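PDB 2AJR: sugar kinase, pfkB family from Thermotoga maritima, which probably transfers phosphate from ATP to a phosphofructose substrate, as a possible 1-phosphofructokinase of the pfkB carbohydrate kinase family. Local coordinates for the interface of chains A and B. Coordinates in Å, arbitrary orientation; residue numbers count along the deposited sequence, not the author numbering. Chains: chain A/B, sugar kinase, pfkB family.

Contact 1: the interface of chains A and B. Residues chain A 104-106, 108, 121, 123-124; chain B 25, 27, 40, 44-46, 108.
The phenyl ring of A:Phe123 lies between two side chains of chain B in an interface of beta strands that probably belong to the lid of this pfkB-family kinase. Over the centre of one face stands the NH2 of B:Arg25, 3.1 Å from the ring centroid in a cation-pi contact, with the guanidinium and ring planes tilted by 41°. The methylene CG1 of B:Ile40 covers the centre of the opposite face, 4.0 Å from the centroid, and CG1 of B:Ile27 meets the ring edge in plane at atom CZ. B:Arg25 gets there with CG anti to its backbone N (chi1 -174°) and a bend at chi2. The same NH2 donates in the guanidinium plane to a lone pair of the A:Glu106 carbonyl O at 3.1 Å, while NH1 forms a salt bridge with carboxylate OE1 of A:Glu106 at 3.1 Å, although its N-H does not point at that oxygen. Backbone N of A:Glu106 donates to the hydroxyl OG1 of B:Thr46, 3.1 Å away, so both polar backbone atoms of this strand residue are taken by chain B. Within chain A, NH1 of A:Arg105 bonds O of A:Phe123 at 2.8 Å and probably helps to hold the loop that bears the ring. Beyond it A:Ile108 points tip to tip at B:Ile27 and at its own twin, its CD1 3.6 Å from CD1 of B:Ile108. An alanine here, at A:Phe123, removes the ring from between B:Arg25 and B:Ile40, and would probably leave the guanidinium less firmly held and the isoleucine packing looser. The polar bonds and isoleucine packing together join the two subunits of the deposited two-fold dimer, which may be the biological one.

Contact 2: the interface of chains A and B. Residues chain A 33-37; chain B 116-120.
A positive phi of 67° at A:Asn35 marks the bend of the loop 33-36, with the backbone N facing B:Thr119 and the chain then running on into A:Arg36 and A:Leu37. Its chi1 of -156° sets CG anti to that N, with the carboxamide directed along strand 117-122 of the partner. On the strand, B:Thr119 has OG1 anti to its carbonyl carbon, which brings the hydroxyl to the turn. The result is an intermolecular parallel beta bridge in a pfkB-family sugar kinase, made where A:Leu37, the first residue of strand 37-39, runs beside B:Ala120.

The backbone N of A:Asn35 donates to OG1 of B:Thr119 over 2.8 Å, and at 172° the bond is almost straight. Its side chain works in the other direction: the amide oxygen OD1 accepts from the backbone N of B:Ile118 at 3.3 Å, with the donor in the carboxamide plane on a lone pair. Thus A:Asn35 uses a backbone donor and a side-chain acceptor against adjacent strand residues, which probably limits rotation of its carboxamide. Further along, N of B:Ala120 donates to the carbonyl O of A:Arg36 at 3.1 Å, but from above the carbonyl plane, off the lone pair.

Van der Waals contacts surround these bonds. A:Asn35 crosses B:Thr117 obliquely, and its CG rests 3.6 Å from the methyl CG2 of B:Thr117. That threonine holds its OG1 in the crowded position between backbone N and carbonyl carbon, which turns CG2 towards the asparagine. A:Val34 lies roughly at right angles to both threonines; its CG2 is 3.9 Å from OG1 of B:Thr119. Where strand 37-39 begins, CD1 of A:Leu37 reaches CB of B:Ala120 at 3.6 Å, an apolar contact beside the paired backbones.

Contact 1: the interface of chains A and B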
# COMPACT_ATOMS: atom_id res chain seq x y z
N THR A 104 3.97 1.61 -12.07
CA THR A 104 5.05 2.06 -11.22
C THR A 104 4.77 1.56 -9.80
O THR A 104 3.65 1.65 -9.31
CB THR A 104 5.17 3.57 -11.22
OG1 THR A 104 5.63 4.01 -12.51
CG2 THR A 104 6.16 4.04 -10.13
N ARG A 105 5.78 1.04 -9.13
CA ARG A 105 5.56 0.41 -7.84
C ARG A 105 5.18 1.41 -6.75
O ARG A 105 5.58 2.55 -6.78
CB ARG A 105 6.80 -0.37 -7.42
CG ARG A 105 8.02 0.48 -7.07
CD ARG A 105 9.24 -0.21 -7.55
NE ARG A 105 10.49 0.49 -7.28
CZ ARG A 105 11.34 0.18 -6.30
NH1 ARG A 105 11.08 -0.80 -5.46
NH2 ARG A 105 12.45 0.89 -6.14
N GLU A 106 4.36 0.97 -5.80
CA GLU A 106 4.14 1.76 -4.61
C GLU A 106 4.80 0.98 -3.49
O GLU A 106 4.42 -0.16 -3.24
CB GLU A 106 2.65 1.98 -4.33
CG GLU A 106 2.39 2.87 -3.07
CD GLU A 106 0.89 3.09 -2.71
OE1 GLU A 106 0.08 2.16 -2.88
OE2 GLU A 106 0.53 4.20 -2.23
N ILE A 108 5.87 0.72 0.66
CA ILE A 108 5.24 1.05 1.94
C ILE A 108 6.27 1.05 3.06
O ILE A 108 7.03 0.11 3.20
CB ILE A 108 4.10 0.06 2.25
CG1 ILE A 108 2.96 0.25 1.23
CG2 ILE A 108 3.60 0.25 3.67
CD1 ILE A 108 1.91 -0.81 1.25
N ILE A 121 8.15 -2.41 2.92
CA ILE A 121 7.74 -3.38 1.92
C ILE A 121 8.03 -2.81 0.53
O ILE A 121 7.43 -1.81 0.12
CB ILE A 121 6.26 -3.74 2.02
CG1 ILE A 121 5.91 -4.17 3.45
CG2 ILE A 121 5.94 -4.85 1.04
CD1 ILE A 121 4.44 -4.34 3.70
N PHE A 123 8.14 -3.25 -3.45
CA PHE A 123 7.61 -3.95 -4.58
C PHE A 123 8.60 -3.89 -5.73
O PHE A 123 9.44 -3.01 -5.79
CB PHE A 123 6.23 -3.36 -4.94
CG PHE A 123 5.12 -3.94 -4.09
CD1 PHE A 123 4.99 -3.55 -2.77
CD2 PHE A 123 4.28 -4.92 -4.59
CE1 PHE A 123 3.99 -4.10 -1.97
CE2 PHE A 123 3.28 -5.46 -3.80
CZ PHE A 123 3.15 -5.06 -2.49
N PRO A 124 8.54 -4.86 -6.63
CA PRO A 124 9.62 -5.01 -7.60
C PRO A 124 9.60 -4.01 -8.75
O PRO A 124 10.64 -3.77 -9.35
CB PRO A 124 9.40 -6.42 -8.13
CG PRO A 124 7.93 -6.62 -8.04
CD PRO A 124 7.48 -5.88 -6.81
N ARG B 25 -5.40 -3.05 -0.92
CA ARG B 25 -4.03 -3.45 -1.29
C ARG B 25 -3.63 -4.62 -0.42
O ARG B 25 -3.32 -4.45 0.76
CB ARG B 25 -3.07 -2.29 -1.04
CG ARG B 25 -1.65 -2.52 -1.53
CD ARG B 25 -1.40 -1.83 -2.83
NE ARG B 25 -0.13 -2.26 -3.40
CZ ARG B 25 1.05 -1.70 -3.14
NH1 ARG B 25 1.14 -0.66 -2.30
NH2 ARG B 25 2.14 -2.17 -3.72
N ILE B 27 -1.16 -7.71 0.48
CA ILE B 27 0.26 -7.97 0.38
C ILE B 27 0.49 -9.26 1.12
O ILE B 27 0.06 -9.38 2.26
CB ILE B 27 1.07 -6.86 1.02
CG1 ILE B 27 0.71 -5.50 0.39
CG2 ILE B 27 2.54 -7.14 0.91
CD1 ILE B 27 1.26 -4.30 1.16
N ILE B 40 9.31 -7.91 -2.12
CA ILE B 40 8.32 -8.74 -2.77
C ILE B 40 8.89 -9.30 -4.08
O ILE B 40 9.69 -8.63 -4.75
CB ILE B 40 7.05 -7.93 -3.08
CG1 ILE B 40 6.40 -7.43 -1.77
CG2 ILE B 40 6.03 -8.75 -3.89
CD1 ILE B 40 6.15 -8.51 -0.68
N SER B 44 4.78 -10.56 -8.14
CA SER B 44 3.63 -9.91 -7.51
C SER B 44 3.77 -8.40 -7.74
O SER B 44 4.64 -7.75 -7.16
CB SER B 44 3.51 -10.25 -6.02
OG SER B 44 3.89 -11.58 -5.77
N LYS B 45 2.95 -7.87 -8.64
CA LYS B 45 3.00 -6.46 -9.07
C LYS B 45 2.13 -5.55 -8.18
O LYS B 45 1.18 -5.99 -7.56
CB LYS B 45 2.50 -6.38 -10.51
CG LYS B 45 3.56 -6.36 -11.62
CD LYS B 45 4.81 -7.17 -11.38
CE LYS B 45 5.71 -7.11 -12.62
NZ LYS B 45 7.17 -7.15 -12.34
N THR B 46 2.47 -4.26 -8.11
CA THR B 46 1.64 -3.27 -7.42
C THR B 46 0.25 -3.29 -8.04
O THR B 46 0.08 -2.99 -9.22
CB THR B 46 2.25 -1.86 -7.49
OG1 THR B 46 3.43 -1.84 -6.68
CG2 THR B 46 1.25 -0.77 -6.99
N ILE B 108 -4.71 -1.10 3.38
CA ILE B 108 -3.62 -2.06 3.25
C ILE B 108 -3.88 -3.25 4.15
O ILE B 108 -4.19 -3.09 5.34
CB ILE B 108 -2.28 -1.43 3.65
CG1 ILE B 108 -1.99 -0.23 2.73
CG2 ILE B 108 -1.16 -2.45 3.59
CD1 ILE B 108 -0.82 0.61 3.18

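Contact 2: the interface of chains A and B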
# COMPACT_ATOMS: atom_id res chain seq x y z
N GLN A 33 2.55 -3.18 15.89
CA GLN A 33 2.74 -4.61 16.01
C GLN A 33 1.86 -5.35 15.02
O GLN A 33 0.87 -4.84 14.50
CB GLN A 33 2.48 -5.10 17.44
CG GLN A 33 3.44 -4.52 18.50
CD GLN A 33 4.93 -4.83 18.24
OE1 GLN A 33 5.27 -5.73 17.45
NE2 GLN A 33 5.82 -4.08 18.89
N VAL A 34 2.25 -6.59 14.79
CA VAL A 34 1.71 -7.44 13.77
C VAL A 34 0.37 -8.02 14.25
O VAL A 34 0.14 -8.13 15.44
CB VAL A 34 2.78 -8.53 13.46
CG1 VAL A 34 2.19 -9.93 13.43
CG2 VAL A 34 3.52 -8.15 12.20
N ASN A 35 -0.51 -8.36 13.32
CA ASN A 35 -1.81 -8.97 13.65
C ASN A 35 -2.78 -8.04 14.40
O ASN A 35 -3.49 -8.47 15.30
CB ASN A 35 -1.60 -10.27 14.45
CG ASN A 35 -2.76 -11.25 14.33
OD1 ASN A 35 -3.46 -11.30 13.32
ND2 ASN A 35 -2.96 -12.04 15.36
N ARG A 36 -2.80 -6.76 14.02
CA ARG A 36 -3.77 -5.79 14.55
C ARG A 36 -4.25 -4.86 13.43
O ARG A 36 -3.58 -4.66 12.42
CB ARG A 36 -3.16 -4.98 15.69
CG ARG A 36 -2.69 -5.82 16.88
CD ARG A 36 -2.86 -5.15 18.23
NE ARG A 36 -1.78 -5.55 19.13
CZ ARG A 36 -0.63 -4.89 19.30
NH1 ARG A 36 -0.38 -3.75 18.65
NH2 ARG A 36 0.29 -5.36 20.14
N LEU A 37 -5.45 -4.31 13.62
CA LEU A 37 -6.03 -3.32 12.70
C LEU A 37 -5.68 -1.93 13.18
O LEU A 37 -5.90 -1.61 14.33
CB LEU A 37 -7.54 -3.47 12.64
CG LEU A 37 -8.34 -2.34 11.96
CD1 LEU A 37 -7.88 -2.08 10.53
CD2 LEU A 37 -9.82 -2.65 12.00
N LYS B 116 -0.40 -17.13 10.36
CA LYS B 116 -1.84 -16.85 10.48
C LYS B 116 -2.10 -15.49 11.13
O LYS B 116 -2.63 -15.40 12.22
CB LYS B 116 -2.54 -17.99 11.23
CG LYS B 116 -2.15 -19.39 10.76
CD LYS B 116 -2.46 -19.59 9.29
CE LYS B 116 -2.09 -20.97 8.76
NZ LYS B 116 -2.18 -20.97 7.25
N THR B 117 -1.70 -14.43 10.45
CA THR B 117 -1.96 -13.07 10.91
C THR B 117 -2.42 -12.19 9.75
O THR B 117 -2.08 -12.44 8.59
CB THR B 117 -0.71 -12.43 11.56
OG1 THR B 117 0.34 -12.34 10.60
CG2 THR B 117 -0.21 -13.24 12.75
N ILE B 118 -3.24 -11.20 10.07
CA ILE B 118 -3.57 -10.13 9.12
C ILE B 118 -3.23 -8.86 9.84
O ILE B 118 -3.71 -8.63 10.94
CB ILE B 118 -5.03 -10.15 8.73
CG1 ILE B 118 -5.42 -11.54 8.26
CG2 ILE B 118 -5.31 -9.16 7.61
CD1 ILE B 118 -6.73 -11.57 7.51
N THR B 119 -2.36 -8.05 9.24
CA THR B 119 -2.05 -6.73 9.76
C THR B 119 -2.70 -5.71 8.83
O THR B 119 -2.40 -5.67 7.65
CB THR B 119 -0.51 -6.54 9.89
OG1 THR B 119 0.00 -7.66 10.62
CG2 THR B 119 -0.14 -5.25 10.61
N ALA B 120 -3.61 -4.90 9.36
CA ALA B 120 -4.46 -4.05 8.51
C ALA B 120 -4.31 -2.60 8.88
O ALA B 120 -4.30 -2.25 10.05
CB ALA B 120 -5.91 -4.46 8.63

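About 18 Å separates the C-alpha centres of contact 1 and contact 2, and no residue belongs to both. Strand 117-122 nevertheless links them: chain A supplies A:Ile121 from it to contact 1, and chain B supplies the residues from B:Thr117 to B:Ala120 to contact 2. The stretch around strand 37-39 also serves both: B:Ile40 just after it in contact 1, A:Leu37 at its start, with the loop before, in contact 2. Because the interface is two-fold symmetric, each contact recurs with chains exchanged. Side-chain packing and strand pairing therefore act together, probably making the presumed lids of the two subunits structurally interdependent.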